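Local coordinates for uncharacterized protein (Aeromonas hydrophila J-1, PDB 6R1J) that is the AhlC component of a tripartite alpha-pore-forming toxin and probably acts with its two partner proteins to open pores in target membranes, at residues R112-Q115 with D116-L120; Q198-L201 with G202-A206; A253-T256 with E257-L261. The protein carries 3 engineered substitutions. All coordinates share one frame; numbering follows the deposited sequence.

Overall arrangement
The three contacts come in series along an almost wholly helical chain, and each spans about two and a half turns of one helix. Contact 1 lies on helix 78-157, contact 2 on helix 163-236 and contact 3 on helix 244-264. Contacts 1 and 2 are neighbours, with centres about 11 Å apart: N117 probably hydrogen-bonds T204, and L120 packs on F200 and L201, so the two longest helices are joined side by side. Contact 3 lies far along the elongated bundle, its centre about 38 Å from contact 1 and about 39 Å from contact 2. Contact 1 touches the second subunit, whereas contacts 2 and 3 touch the third, so all three take part in the four-chain assembly.

Contact 1 of 3, residues R112-Q115 with D116-L120; sequences RITQ and DNIAL
R112, I113, T114 and Q115 offer their carbonyls in turn to the amides of D116, N117, I118 and A119, the regular i to i+4 bonding of an alpha helix. The shortest is N117 N to I113 O at 2.8 Å. The straightest joins I118 N to T114 O, 3.0 Å long with an N-H...O angle of 174°.

Side-chain packing follows the same spacing. The side chains of T114 and I118 lie alongside each other and point the same way, with T114 CG2 4.0 Å from I118 CD1. With OG1 beside the backbone N (chi1 -54°), where it bonds back to N110 O, CG2 of T114 falls anti to N and alongside I118. Threonine thus suits this surface, giving a methyl to its neighbours while its hydroxyl is satisfied within the helix. I113 and N117 pair likewise one residue earlier, a methyl in van der Waals contact with an amide (I113 CG2 to N117 ND2 4.0 Å).

D116 and N117 find their side-chain partners on other helices. D116 OD2 stands 3.3 Å from R112 O, but both are acceptors and do not bond; D116 instead receives a hydrogen bond from N32 at OD1. The opposite charges of R112 and D116 do not meet: R112 NE is 6.1 Å from D116 OD2. The short asparagine side chain of N117 lets a buried carbonyl oxygen, OD1, accept a hydrogen bond from T204 of the adjoining helix.

The turn is covered on more than one side. I113, D116 and N117 pack on helix 28-70 through N36, N29 and I33; I113, N117 and L120 meet helix 163-236. T114 and Q115 rest on A132, and I118 on V125, of the second subunit, placing helix 78-157 between its own bundle and a neighbouring chain.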
# COMPACT_ATOMS: atom_id res chain seq x y z
N ARG A 112 -21.66 7.51 2.51
CA ARG A 112 -21.25 8.79 1.86
C ARG A 112 -19.73 8.84 1.89
O ARG A 112 -19.12 9.28 0.89
CB ARG A 112 -21.92 10.02 2.49
CG ARG A 112 -23.41 10.16 2.17
CD ARG A 112 -23.94 11.55 2.48
NE ARG A 112 -23.47 12.08 3.78
CZ ARG A 112 -24.10 11.85 4.94
NH1 ARG A 112 -25.19 11.11 4.98
NH2 ARG A 112 -23.65 12.36 6.07
N ILE A 113 -19.10 8.38 2.96
CA ILE A 113 -17.62 8.32 2.99
C ILE A 113 -17.15 7.42 1.86
O ILE A 113 -16.26 7.84 1.12
CB ILE A 113 -17.04 7.84 4.36
CG1 ILE A 113 -17.51 8.75 5.49
CG2 ILE A 113 -15.54 7.80 4.20
CD1 ILE A 113 -16.88 8.47 6.84
N THR A 114 -17.71 6.23 1.73
CA THR A 114 -17.28 5.27 0.67
C THR A 114 -17.43 5.90 -0.74
O THR A 114 -16.52 5.79 -1.56
CB THR A 114 -18.17 4.04 0.68
OG1 THR A 114 -18.16 3.50 1.99
CG2 THR A 114 -17.78 3.00 -0.34
N GLN A 115 -18.55 6.56 -1.01
CA GLN A 115 -18.77 7.22 -2.34
C GLN A 115 -17.73 8.33 -2.56
O GLN A 115 -17.09 8.38 -3.65
CB GLN A 115 -20.25 7.63 -2.49
CG GLN A 115 -21.18 6.43 -2.52
CD GLN A 115 -20.94 5.54 -3.72
OE1 GLN A 115 -20.67 6.01 -4.81
NE2 GLN A 115 -21.04 4.23 -3.53
N ASP A 116 -17.46 9.17 -1.56
CA ASP A 116 -16.45 10.23 -1.69
C ASP A 116 -15.06 9.58 -1.88
O ASP A 116 -14.23 10.09 -2.66
CB ASP A 116 -16.54 11.23 -0.54
CG ASP A 116 -17.74 12.18 -0.67
OD1 ASP A 116 -17.97 12.64 -1.81
OD2 ASP A 116 -18.42 12.45 0.37
N ASN A 117 -14.80 8.47 -1.20
CA ASN A 117 -13.50 7.77 -1.37
C ASN A 117 -13.32 7.30 -2.82
O ASN A 117 -12.24 7.53 -3.37
CB ASN A 117 -13.35 6.58 -0.44
CG ASN A 117 -12.90 7.00 0.94
OD1 ASN A 117 -12.54 8.16 1.15
ND2 ASN A 117 -12.80 6.05 1.86
N ILE A 118 -14.31 6.60 -3.34
CA ILE A 118 -14.29 6.14 -4.76
C ILE A 118 -14.06 7.35 -5.68
O ILE A 118 -13.17 7.28 -6.55
CB ILE A 118 -15.57 5.35 -5.04
CG1 ILE A 118 -15.58 4.07 -4.20
CG2 ILE A 118 -15.72 5.05 -6.52
CD1 ILE A 118 -16.89 3.35 -4.22
N ALA A 119 -14.79 8.46 -5.49
CA ALA A 119 -14.65 9.70 -6.30
C ALA A 119 -13.20 10.21 -6.17
O ALA A 119 -12.60 10.56 -7.18
CB ALA A 119 -15.67 10.76 -5.89
N LEU A 120 -12.62 10.22 -4.97
CA LEU A 120 -11.21 10.66 -4.81
C LEU A 120 -10.24 9.72 -5.56
O LEU A 120 -9.27 10.25 -6.14
CB LEU A 120 -10.83 10.74 -3.34
CG LEU A 120 -11.35 11.97 -2.61
CD1 LEU A 120 -10.98 11.88 -1.13
CD2 LEU A 120 -10.81 13.24 -3.25

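Contact 2 of 3, residues Q198-L201 with G202-A206; sequences QGFL and GQTTA
T204 lays its methyl over one face of the F200 ring, one helical turn back. CG2 stands 3.4 Å above the ring plane and 3.8 Å from the ring centroid, a CH-pi contact displaced toward the rim, where CE2 is its nearest ring atom. Both torsions serve this meeting. F200 swings CG away from its backbone N (chi1 -180°), while T204 puts OG1 between N and the carbonyl carbon (chi1 68°), the crowded position, leaving CG2 on the side of the ring. The same rotation brings OG1 within 3.9 Å of L201 CD2, and that hydroxyl has its hydrogen-bond partner in N117 of helix 78-157.

T205 turns the other way. Its OG1 sits beside the backbone N and donates to L201 O at 2.8 Å, from above the carbonyl plane. T205 N bonds the same oxygen from the opposite face, so one carbonyl takes two donors from a single threonine, a common way for this residue to satisfy its hydroxyl within a helix.

Q203 bends at its second torsion (chi2 -60°), and a water bridges its outward-led amide to the preceding turn, donating to G199 O at 2.7 Å and accepting from Q203 NE2 at 3.0 Å. G199 and G202 contribute backbone alone, with G202 N bonded to Q198 O. Q203 packs on G199 of the third subunit, a place where a residue without a side chain allows a close approach.

Around the ring, F23 meets F200 edge-to-face, and I20, A30, I33 and L120 pack on it from three neighbouring helices. Chemically, T204 puts its methyl into an aromatic core while its hydroxyl is paired with N117, limiting the cost of burying it; T205, on the exposed side, pairs its hydroxyl with L201 O.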
# COMPACT_ATOMS: atom_id res chain seq x y z
N GLN A 198 -3.08 10.46 -1.42
CA GLN A 198 -2.94 9.05 -0.95
C GLN A 198 -2.94 9.05 0.59
O GLN A 198 -3.62 8.20 1.23
CB GLN A 198 -1.66 8.43 -1.50
CG GLN A 198 -1.71 8.16 -3.01
CD GLN A 198 -0.35 7.84 -3.58
OE1 GLN A 198 0.68 8.28 -3.05
NE2 GLN A 198 -0.31 7.07 -4.67
N GLY A 199 -2.20 9.96 1.20
CA GLY A 199 -2.18 10.08 2.67
C GLY A 199 -3.58 10.31 3.20
O GLY A 199 -4.02 9.65 4.17
N PHE A 200 -4.32 11.23 2.59
CA PHE A 200 -5.70 11.54 3.03
C PHE A 200 -6.60 10.32 2.90
O PHE A 200 -7.38 9.98 3.80
CB PHE A 200 -6.24 12.71 2.21
CG PHE A 200 -7.63 13.08 2.60
CD1 PHE A 200 -7.86 13.97 3.65
CD2 PHE A 200 -8.72 12.62 1.88
CE1 PHE A 200 -9.16 14.33 3.99
CE2 PHE A 200 -10.01 12.99 2.23
CZ PHE A 200 -10.23 13.85 3.28
N LEU A 201 -6.57 9.66 1.74
CA LEU A 201 -7.39 8.44 1.53
C LEU A 201 -7.01 7.33 2.53
O LEU A 201 -7.91 6.63 2.95
CB LEU A 201 -7.20 7.97 0.09
CG LEU A 201 -8.10 8.67 -0.93
CD1 LEU A 201 -7.64 8.40 -2.35
CD2 LEU A 201 -9.54 8.21 -0.73
N GLY A 202 -5.75 7.17 2.88
CA GLY A 202 -5.31 6.23 3.94
C GLY A 202 -6.03 6.54 5.25
O GLY A 202 -6.55 5.62 5.89
N GLN A 203 -6.19 7.81 5.60
CA GLN A 203 -6.86 8.19 6.86
C GLN A 203 -8.36 8.00 6.72
O GLN A 203 -8.96 7.50 7.68
CB GLN A 203 -6.50 9.61 7.26
CG GLN A 203 -5.05 9.74 7.63
CD GLN A 203 -4.75 8.83 8.80
OE1 GLN A 203 -5.36 8.96 9.86
NE2 GLN A 203 -3.83 7.92 8.58
N THR A 204 -8.96 8.32 5.56
CA THR A 204 -10.41 8.15 5.42
C THR A 204 -10.73 6.66 5.32
O THR A 204 -11.78 6.27 5.81
CB THR A 204 -11.03 8.98 4.28
OG1 THR A 204 -10.61 8.53 3.03
CG2 THR A 204 -10.63 10.43 4.34
N THR A 205 -9.85 5.84 4.76
CA THR A 205 -10.11 4.38 4.69
C THR A 205 -10.08 3.83 6.14
O THR A 205 -10.90 2.99 6.47
CB THR A 205 -9.09 3.65 3.80
OG1 THR A 205 -9.22 4.21 2.49
CG2 THR A 205 -9.32 2.15 3.75
N ALA A 206 -9.16 4.32 6.95
CA ALA A 206 -9.00 3.83 8.34
C ALA A 206 -10.24 4.25 9.12
O ALA A 206 -10.79 3.47 9.89
CB ALA A 206 -7.72 4.35 8.91
O HOH W 1 -2.74 7.90 5.80

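Contact 3 of 3, residues A253-T256 with E257-L261; sequences AALT and EVRTL
T256 O is held by two donors of T260. The hydroxyl OG1 of T260 reaches it at 2.8 Å and the backbone N of T260 at 2.9 Å, from opposite faces of the carbonyl plane. Q177 of the third subunit also hydrogen-bonds T260 OG1, and the T260 side chain lies about 4 Å from the bound sodium ion, whose site includes T224 and D264.

T256 also turns its hydroxyl back on the helix, but to the carbonyl three residues earlier: OG1, set between the backbone N and the carbonyl carbon (chi1 72°), donates to A253 O at 2.7 Å, in the carbonyl plane and on a lone pair. That oxygen also receives a weak, long bond from E257 N, which makes a second weak one to A254 O. V258 N to A254 O and R259 N to L255 O restore the ordinary alpha-helical pattern.

These bonds belong to helix 244-264, the last helix of an all-helical bundle. Its small A254 fits against L228 of helix 163-236 and L66 of helix 28-70, while the branched V258 packs on L62 and E63.

L255 and R259 meet one turn apart. L255 CD2 lies over one face of the guanidinium, 3.4 Å above its plane and toward the rim, with NH1 its nearest atom at 3.5 Å. With CG beside the backbone N (chi1 -71°), the extended R259 chain reaches back toward L255, and NE forms a salt bridge with E63. Arginine can thus give a flat face to an apolar neighbour while its NE pairs with a carboxylate. E257 instead bends at its second torsion (chi2 -64°), and its OE2 forms a salt bridge with K152 of the third subunit, which also packs on A253 and T256.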
# COMPACT_ATOMS: atom_id res chain seq x y z
N ALA A 253 -34.00 -18.95 27.49
CA ALA A 253 -33.48 -18.50 26.17
C ALA A 253 -33.37 -16.99 26.19
O ALA A 253 -32.28 -16.48 25.79
CB ALA A 253 -34.36 -19.01 25.03
N ALA A 254 -34.41 -16.27 26.62
CA ALA A 254 -34.39 -14.79 26.67
C ALA A 254 -33.22 -14.32 27.55
O ALA A 254 -32.55 -13.30 27.24
CB ALA A 254 -35.64 -14.25 27.23
N LEU A 255 -32.97 -15.02 28.67
CA LEU A 255 -31.91 -14.55 29.60
C LEU A 255 -30.54 -14.69 28.91
O LEU A 255 -29.72 -13.80 29.11
CB LEU A 255 -32.01 -15.33 30.92
CG LEU A 255 -30.96 -14.95 31.98
CD1 LEU A 255 -31.08 -13.48 32.36
CD2 LEU A 255 -31.11 -15.86 33.20
N THR A 256 -30.30 -15.72 28.11
CA THR A 256 -29.03 -15.84 27.33
C THR A 256 -28.87 -14.62 26.41
O THR A 256 -27.72 -14.11 26.28
CB THR A 256 -28.88 -17.14 26.52
OG1 THR A 256 -29.75 -17.17 25.39
CG2 THR A 256 -29.08 -18.39 27.36
N GLU A 257 -29.96 -14.13 25.82
CA GLU A 257 -29.88 -13.00 24.85
C GLU A 257 -29.59 -11.73 25.64
O GLU A 257 -28.74 -10.94 25.19
CB GLU A 257 -31.14 -12.91 23.97
CG GLU A 257 -31.42 -14.18 23.17
CD GLU A 257 -30.36 -14.55 22.14
OE1 GLU A 257 -29.46 -13.75 21.90
OE2 GLU A 257 -30.41 -15.67 21.61
N VAL A 258 -30.27 -11.54 26.78
CA VAL A 258 -30.02 -10.36 27.65
C VAL A 258 -28.55 -10.32 28.02
O VAL A 258 -27.97 -9.25 27.97
CB VAL A 258 -30.89 -10.36 28.92
CG1 VAL A 258 -30.43 -9.30 29.90
CG2 VAL A 258 -32.34 -10.17 28.57
N ARG A 259 -27.97 -11.45 28.41
CA ARG A 259 -26.53 -11.50 28.81
C ARG A 259 -25.65 -11.27 27.58
O ARG A 259 -24.57 -10.69 27.72
CB ARG A 259 -26.25 -12.84 29.51
CG ARG A 259 -26.91 -12.83 30.88
CD ARG A 259 -26.63 -14.00 31.77
NE ARG A 259 -27.18 -13.65 33.08
CZ ARG A 259 -27.62 -14.54 33.93
NH1 ARG A 259 -27.59 -15.80 33.58
NH2 ARG A 259 -28.13 -14.18 35.10
N THR A 260 -26.06 -11.74 26.41
CA THR A 260 -25.34 -11.43 25.16
C THR A 260 -25.28 -9.91 25.00
O THR A 260 -24.22 -9.39 24.70
CB THR A 260 -25.90 -12.20 23.97
OG1 THR A 260 -25.78 -13.58 24.34
CG2 THR A 260 -25.12 -11.96 22.68
N LEU A 261 -26.38 -9.18 25.17
CA LEU A 261 -26.34 -7.70 25.00
C LEU A 261 -25.30 -7.07 25.92
O LEU A 261 -24.61 -6.09 25.53
CB LEU A 261 -27.69 -7.12 25.40
CG LEU A 261 -28.83 -7.29 24.44
CD1 LEU A 261 -30.10 -6.77 25.09
CD2 LEU A 261 -28.56 -6.58 23.11